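Local atomic coordinates of GTPase-activating protein BEM3 (Saccharomyces cerevisiae S288C, PDB entry 6FSF), a protein that is a GTPase-activating protein for CDC42 and, less efficiently, RHO1, represented here by its tandem PX and PH domains, and binds phosphatidylinositol 3-phosphate. Residues 111-114 with 115-119; 7-10 with 11-15. All coordinates share one frame; numbering follows the deposited sequence.

Contact 1. Residues 111-114 with 115-119; sequences PEFP and KNVGL
Pro114 and Gly118 show how a helix opens with a backbone bond. Gly118 N gives its hydrogen to Pro114 O at 2.9 Å, with an N-H...O angle of 172°, and arrives nearly along the C=O axis, a straight i to i+4 bond from the N-cap carbonyl into the first turn. The next bond of the series, Leu119 N to Lys115 O, is longer at 3.2 Å. Pro114 holds the N-cap position, at the point where the loop after helix 90-107 turns into helix 115-125 of the PX domain. Apolar contacts gather round this first turn. The Phe113 ring and the Val117 side chain cross at about a right angle, CD1 meeting CG1 obliquely at 4.0 Å. The other Val117 branch, CG2, reaches Pro114 CB at 4.1 Å, and Val117 also packs on Tyr66 and His70 of helix 57-70. Separately, the Phe113 methylene lies against the backbone of Gly118, with CB 3.9 Å from Gly118 N. A polar group touches the proline as well: with CG held between its backbone N and carbonyl carbon (chi1 51°), Asn116 brings OD1 to 3.3 Å from Pro114 CB, and the same side chain touches Tyr66 and His70.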
ATOM      1  N   PRO A 111       9.810 -15.699  18.017  1.00 80.21           N
ATOM      2  CA  PRO A 111       9.114 -16.583  18.973  1.00 81.30           C
ATOM      3  C   PRO A 111       8.659 -15.872  20.236  1.00 80.99           C
ATOM      4  O   PRO A 111       7.497 -16.017  20.641  1.00 79.95           O
ATOM      5  CB  PRO A 111      10.160 -17.664  19.274  1.00 74.81           C
ATOM      6  CG  PRO A 111      11.095 -17.630  18.108  1.00 74.32           C
ATOM      7  CD  PRO A 111      11.145 -16.205  17.657  1.00 76.78           C
ATOM      8  N   GLU A 112       9.536 -15.097  20.872  1.00 79.26           N
ATOM      9  CA  GLU A 112       9.190 -14.453  22.132  1.00 77.97           C
ATOM     10  C   GLU A 112       9.765 -13.045  22.188  1.00 75.09           C
ATOM     11  O   GLU A 112      10.934 -12.831  21.851  1.00 75.61           O
ATOM     12  CB  GLU A 112       9.695 -15.281  23.321  1.00 82.06           C
ATOM     13  CG  GLU A 112       8.912 -15.056  24.608  1.00 91.65           C
ATOM     14  CD  GLU A 112       9.411 -15.912  25.756  1.00100.46           C
ATOM     15  OE1 GLU A 112      10.553 -16.409  25.670  1.00 99.00           O
ATOM     16  OE2 GLU A 112       8.664 -16.093  26.743  1.00104.20           O
ATOM     17  N   PHE A 113       8.930 -12.095  22.606  1.00 74.96           N
ATOM     18  CA  PHE A 113       9.301 -10.737  22.966  1.00 75.50           C
ATOM     19  C   PHE A 113       9.197 -10.558  24.476  1.00 82.07           C
ATOM     20  O   PHE A 113       8.417 -11.255  25.131  1.00 88.86           O
ATOM     21  CB  PHE A 113       8.401  -9.694  22.290  1.00 70.24           C
ATOM     22  CG  PHE A 113       8.712  -9.460  20.842  1.00 69.25           C
ATOM     23  CD1 PHE A 113       9.866  -8.792  20.466  1.00 65.77           C
ATOM     24  CD2 PHE A 113       7.835  -9.880  19.857  1.00 61.63           C
ATOM     25  CE1 PHE A 113      10.149  -8.567  19.132  1.00 71.62           C
ATOM     26  CE2 PHE A 113       8.111  -9.658  18.523  1.00 67.19           C
ATOM     27  CZ  PHE A 113       9.269  -9.000  18.160  1.00 68.35           C
ATOM     28  N   PRO A 114       9.971  -9.647  25.061  1.00 79.95           N
ATOM     29  CA  PRO A 114       9.718  -9.259  26.450  1.00 76.72           C
ATOM     30  C   PRO A 114       8.301  -8.736  26.616  1.00 81.19           C
ATOM     31  O   PRO A 114       7.676  -8.254  25.674  1.00 75.28           O
ATOM     32  CB  PRO A 114      10.756  -8.164  26.709  1.00 81.12           C
ATOM     33  CG  PRO A 114      11.865  -8.493  25.783  1.00 80.64           C
ATOM     34  CD  PRO A 114      11.213  -9.049  24.542  1.00 83.66           C
ATOM     35  N   LYS A 115       7.800  -8.843  27.848  1.00 91.34           N
ATOM     36  CA  LYS A 115       6.395  -8.540  28.114  1.00 95.53           C
ATOM     37  C   LYS A 115       6.040  -7.107  27.730  1.00 87.88           C
ATOM     38  O   LYS A 115       4.954  -6.852  27.195  1.00 84.49           O
ATOM     39  CB  LYS A 115       6.078  -8.796  29.585  1.00108.63           C
ATOM     40  CG  LYS A 115       6.279 -10.246  30.012  1.00121.12           C
ATOM     41  CD  LYS A 115       5.899 -10.433  31.472  1.00129.63           C
ATOM     42  CE  LYS A 115       6.153 -11.855  31.951  1.00133.56           C
ATOM     43  NZ  LYS A 115       5.367 -12.851  31.180  1.00133.35           N
ATOM     44  N   ASN A 116       6.942  -6.157  27.990  1.00 87.97           N
ATOM     45  CA  ASN A 116       6.663  -4.764  27.647  1.00 90.22           C
ATOM     46  C   ASN A 116       6.647  -4.553  26.134  1.00 78.39           C
ATOM     47  O   ASN A 116       5.785  -3.838  25.608  1.00 74.83           O
ATOM     48  CB  ASN A 116       7.690  -3.847  28.310  1.00100.44           C
ATOM     49  CG  ASN A 116       9.118  -4.283  28.043  1.00109.62           C
ATOM     50  OD1 ASN A 116       9.421  -5.479  28.012  1.00110.31           O
ATOM     51  ND2 ASN A 116      10.003  -3.317  27.845  1.00112.43           N
ATOM     52  N   VAL A 117       7.584  -5.177  25.416  1.00 73.62           N
ATOM     53  CA  VAL A 117       7.668  -4.976  23.973  1.00 73.65           C
ATOM     54  C   VAL A 117       6.498  -5.648  23.266  1.00 72.44           C
ATOM     55  O   VAL A 117       5.921  -5.091  22.325  1.00 69.84           O
ATOM     56  CB  VAL A 117       9.017  -5.490  23.439  1.00 77.64           C
ATOM     57  CG1 VAL A 117       9.152  -5.182  21.955  1.00 78.00           C
ATOM     58  CG2 VAL A 117      10.170  -4.889  24.229  1.00 79.26           C
ATOM     59  N   GLY A 118       6.136  -6.856  23.700  1.00 71.14           N
ATOM     60  CA  GLY A 118       5.016  -7.547  23.082  1.00 63.09           C
ATOM     61  C   GLY A 118       3.714  -6.785  23.226  1.00 66.23           C
ATOM     62  O   GLY A 118       2.890  -6.767  22.308  1.00 64.03           O
ATOM     63  N   LEU A 119       3.512  -6.142  24.377  1.00 64.86           N
ATOM     64  CA  LEU A 119       2.312  -5.337  24.567  1.00 71.34           C
ATOM     65  C   LEU A 119       2.302  -4.134  23.632  1.00 76.05           C
ATOM     66  O   LEU A 119       1.263  -3.800  23.051  1.00 75.44           O
ATOM     67  CB  LEU A 119       2.209  -4.887  26.025  1.00 76.15           C
ATOM     68  CG  LEU A 119       1.132  -3.845  26.338  1.00 80.44           C
ATOM     69  CD1 LEU A 119      -0.266  -4.441  26.219  1.00 76.56           C
ATOM     70  CD2 LEU A 119       1.355  -3.249  27.717  1.00 84.36           C
TER

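Contact 2. Residues 7-10 with 11-15; sequences IPLF and VQPED
Gln12 meets Leu9 with its side chain while its main-chain O accepts a hydrogen bond from Asp15 N at 2.9 Å. That bond spans three residues and closes a type I turn through Pro13 and Glu14, the start of a short 3-10 segment. The turn and the side-chain contact illustrate how one residue can serve two local structures at once. Its amide reaches Leu9 because the chain bends at chi2 (-66°), folding the group back along the segment. Leu9 CB and CD1 both lie on one side of the amide plane, approaching obliquely; Gln12 NE2 is 3.9 Å from Leu9 CB, and Leu9 CD1 comes close to both NE2 and OE1 of the same amide. The two side chains cross at about a right angle, and what joins them is van der Waals packing of a methyl and a methylene against a polar group. A looser apolar touch, Leu9 CD1 to Pro13 CD at 4.4 Å, carries the leucine on to the ring at the head of the turn.

Beyond the segment, Leu9 packs on Leu119, Ala122 and Gln123 of helix 115-125. Its neighbour Phe10 sets its ring edge-to-face with Phe51, and Phe10 N is hydrogen-bonded to Ser126 OG. What results is an irregular N-terminal segment, extended except for a kink at Phe10, held from outside and ended by a 3-10 turn, by which the chain enters strand 19-29, an outermost strand of the antiparallel sheet beside the PX helices.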
ATOM      1  N   ILE A   7      -5.047  -0.732  27.003  1.00128.45           N
ATOM      2  CA  ILE A   7      -5.830  -0.436  25.807  1.00115.45           C
ATOM      3  C   ILE A   7      -6.198  -1.789  25.203  1.00 93.53           C
ATOM      4  O   ILE A   7      -5.341  -2.681  25.161  1.00 83.52           O
ATOM      5  CB  ILE A   7      -5.038   0.458  24.835  1.00114.46           C
ATOM      6  CG1 ILE A   7      -4.782   1.836  25.461  1.00125.94           C
ATOM      7  CG2 ILE A   7      -5.762   0.611  23.504  1.00104.98           C
ATOM      8  CD1 ILE A   7      -3.436   1.994  26.168  1.00128.23           C
ATOM      9  N   PRO A   8      -7.442  -2.012  24.765  1.00 90.88           N
ATOM     10  CA  PRO A   8      -7.844  -3.365  24.348  1.00 95.10           C
ATOM     11  C   PRO A   8      -6.970  -3.925  23.236  1.00 92.42           C
ATOM     12  O   PRO A   8      -6.672  -3.252  22.247  1.00 82.55           O
ATOM     13  CB  PRO A   8      -9.288  -3.172  23.870  1.00 95.53           C
ATOM     14  CG  PRO A   8      -9.416  -1.705  23.600  1.00 96.23           C
ATOM     15  CD  PRO A   8      -8.567  -1.068  24.656  1.00 97.16           C
ATOM     16  N   LEU A   9      -6.566  -5.180  23.407  1.00 86.15           N
ATOM     17  CA  LEU A   9      -5.684  -5.867  22.473  1.00 78.26           C
ATOM     18  C   LEU A   9      -6.498  -6.772  21.557  1.00 78.88           C
ATOM     19  O   LEU A   9      -7.282  -7.602  22.030  1.00 86.66           O
ATOM     20  CB  LEU A   9      -4.633  -6.692  23.221  1.00 69.61           C
ATOM     21  CG  LEU A   9      -3.871  -5.998  24.350  1.00 67.33           C
ATOM     22  CD1 LEU A   9      -2.866  -6.949  24.984  1.00 67.12           C
ATOM     23  CD2 LEU A   9      -3.175  -4.737  23.856  1.00 66.85           C
ATOM     24  N   PHE A  10      -6.307  -6.611  20.244  1.00 71.76           N
ATOM     25  CA  PHE A  10      -6.992  -7.478  19.295  1.00 64.15           C
ATOM     26  C   PHE A  10      -6.354  -8.859  19.232  1.00 66.09           C
ATOM     27  O   PHE A  10      -7.059  -9.854  19.029  1.00 74.17           O
ATOM     28  CB  PHE A  10      -7.002  -6.849  17.900  1.00 64.14           C
ATOM     29  CG  PHE A  10      -7.862  -5.614  17.787  1.00 63.49           C
ATOM     30  CD1 PHE A  10      -8.624  -5.176  18.857  1.00 62.06           C
ATOM     31  CD2 PHE A  10      -7.910  -4.897  16.600  1.00 63.92           C
ATOM     32  CE1 PHE A  10      -9.410  -4.043  18.750  1.00 67.17           C
ATOM     33  CE2 PHE A  10      -8.696  -3.766  16.487  1.00 61.43           C
ATOM     34  CZ  PHE A  10      -9.445  -3.337  17.564  1.00 58.92           C
ATOM     35  N   VAL A  11      -5.034  -8.934  19.400  1.00 63.05           N
ATOM     36  CA  VAL A  11      -4.296 -10.193  19.371  1.00 70.14           C
ATOM     37  C   VAL A  11      -3.318 -10.188  20.538  1.00 73.10           C
ATOM     38  O   VAL A  11      -2.501  -9.269  20.660  1.00 73.94           O
ATOM     39  CB  VAL A  11      -3.544 -10.401  18.044  1.00 69.53           C
ATOM     40  CG1 VAL A  11      -2.705 -11.669  18.103  1.00 78.93           C
ATOM     41  CG2 VAL A  11      -4.518 -10.459  16.872  1.00 62.35           C
ATOM     42  N   GLN A  12      -3.402 -11.202  21.394  1.00 76.25           N
ATOM     43  CA  GLN A  12      -2.482 -11.303  22.517  1.00 79.13           C
ATOM     44  C   GLN A  12      -1.063 -11.551  22.006  1.00 73.38           C
ATOM     45  O   GLN A  12      -0.879 -12.217  20.980  1.00 71.11           O
ATOM     46  CB  GLN A  12      -2.906 -12.429  23.459  1.00 83.73           C
ATOM     47  CG  GLN A  12      -4.265 -12.215  24.107  1.00 85.76           C
ATOM     48  CD  GLN A  12      -4.277 -11.039  25.063  1.00 82.71           C
ATOM     49  OE1 GLN A  12      -3.413 -10.919  25.930  1.00 83.92           O
ATOM     50  NE2 GLN A  12      -5.261 -10.160  24.905  1.00 76.63           N
ATOM     51  N   PRO A  13      -0.042 -11.021  22.688  1.00 74.19           N
ATOM     52  CA  PRO A  13       1.336 -11.213  22.202  1.00 74.77           C
ATOM     53  C   PRO A  13       1.737 -12.671  22.060  1.00 82.49           C
ATOM     54  O   PRO A  13       2.474 -13.017  21.127  1.00 78.02           O
ATOM     55  CB  PRO A  13       2.177 -10.493  23.265  1.00 74.45           C
ATOM     56  CG  PRO A  13       1.255  -9.471  23.846  1.00 73.69           C
ATOM     57  CD  PRO A  13      -0.104 -10.112  23.845  1.00 69.24           C
ATOM     58  N   GLU A  14       1.267 -13.542  22.957  1.00 93.25           N
ATOM     59  CA  GLU A  14       1.590 -14.961  22.873  1.00107.71           C
ATOM     60  C   GLU A  14       0.978 -15.635  21.653  1.00 96.96           C
ATOM     61  O   GLU A  14       1.335 -16.781  21.357  1.00 90.62           O
ATOM     62  CB  GLU A  14       1.126 -15.687  24.140  1.00125.30           C
ATOM     63  CG  GLU A  14       1.774 -15.201  25.429  1.00134.48           C
ATOM     64  CD  GLU A  14       1.103 -13.963  25.996  1.00136.91           C
ATOM     65  OE1 GLU A  14      -0.083 -13.729  25.679  1.00138.58           O
ATOM     66  OE2 GLU A  14       1.763 -13.223  26.755  1.00135.36           O
ATOM     67  N   ASP A  15       0.070 -14.963  20.946  1.00 84.51           N
ATOM     68  CA  ASP A  15      -0.610 -15.532  19.789  1.00 77.35           C
ATOM     69  C   ASP A  15      -0.178 -14.891  18.476  1.00 69.95           C
ATOM     70  O   ASP A  15      -0.871 -15.052  17.465  1.00 63.63           O
ATOM     71  CB  ASP A  15      -2.127 -15.405  19.952  1.00 80.50           C
ATOM     72  CG  ASP A  15      -2.656 -16.198  21.129  1.00 86.23           C
ATOM     73  OD1 ASP A  15      -2.039 -17.224  21.483  1.00 91.48           O
ATOM     74  OD2 ASP A  15      -3.693 -15.797  21.698  1.00 85.97           O
TER

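How the contacts relate
The two contacts lie about 11 Å apart, centre to centre, and meet where helix 115-125 begins: Leu119 CD1 packs 3.8 Å from Leu9 CD2, and Gly118 O lies 3.5 Å from Pro13 CG. Contact 1 is partly buried, with Val117 and Gly118 inside, and joins a loop to the helix it starts. Contact 2 is a surface contact in the irregular chain leading to strand 19-29. Their chemistry differs accordingly. At the helix start a main-chain hydrogen bond crosses between the segments, whereas at the N-terminal segment none does and the contact is made by side-chain packing. Each helical start has a proline: Pro114 just before the helix, Pro13 first in the 3-10 segment.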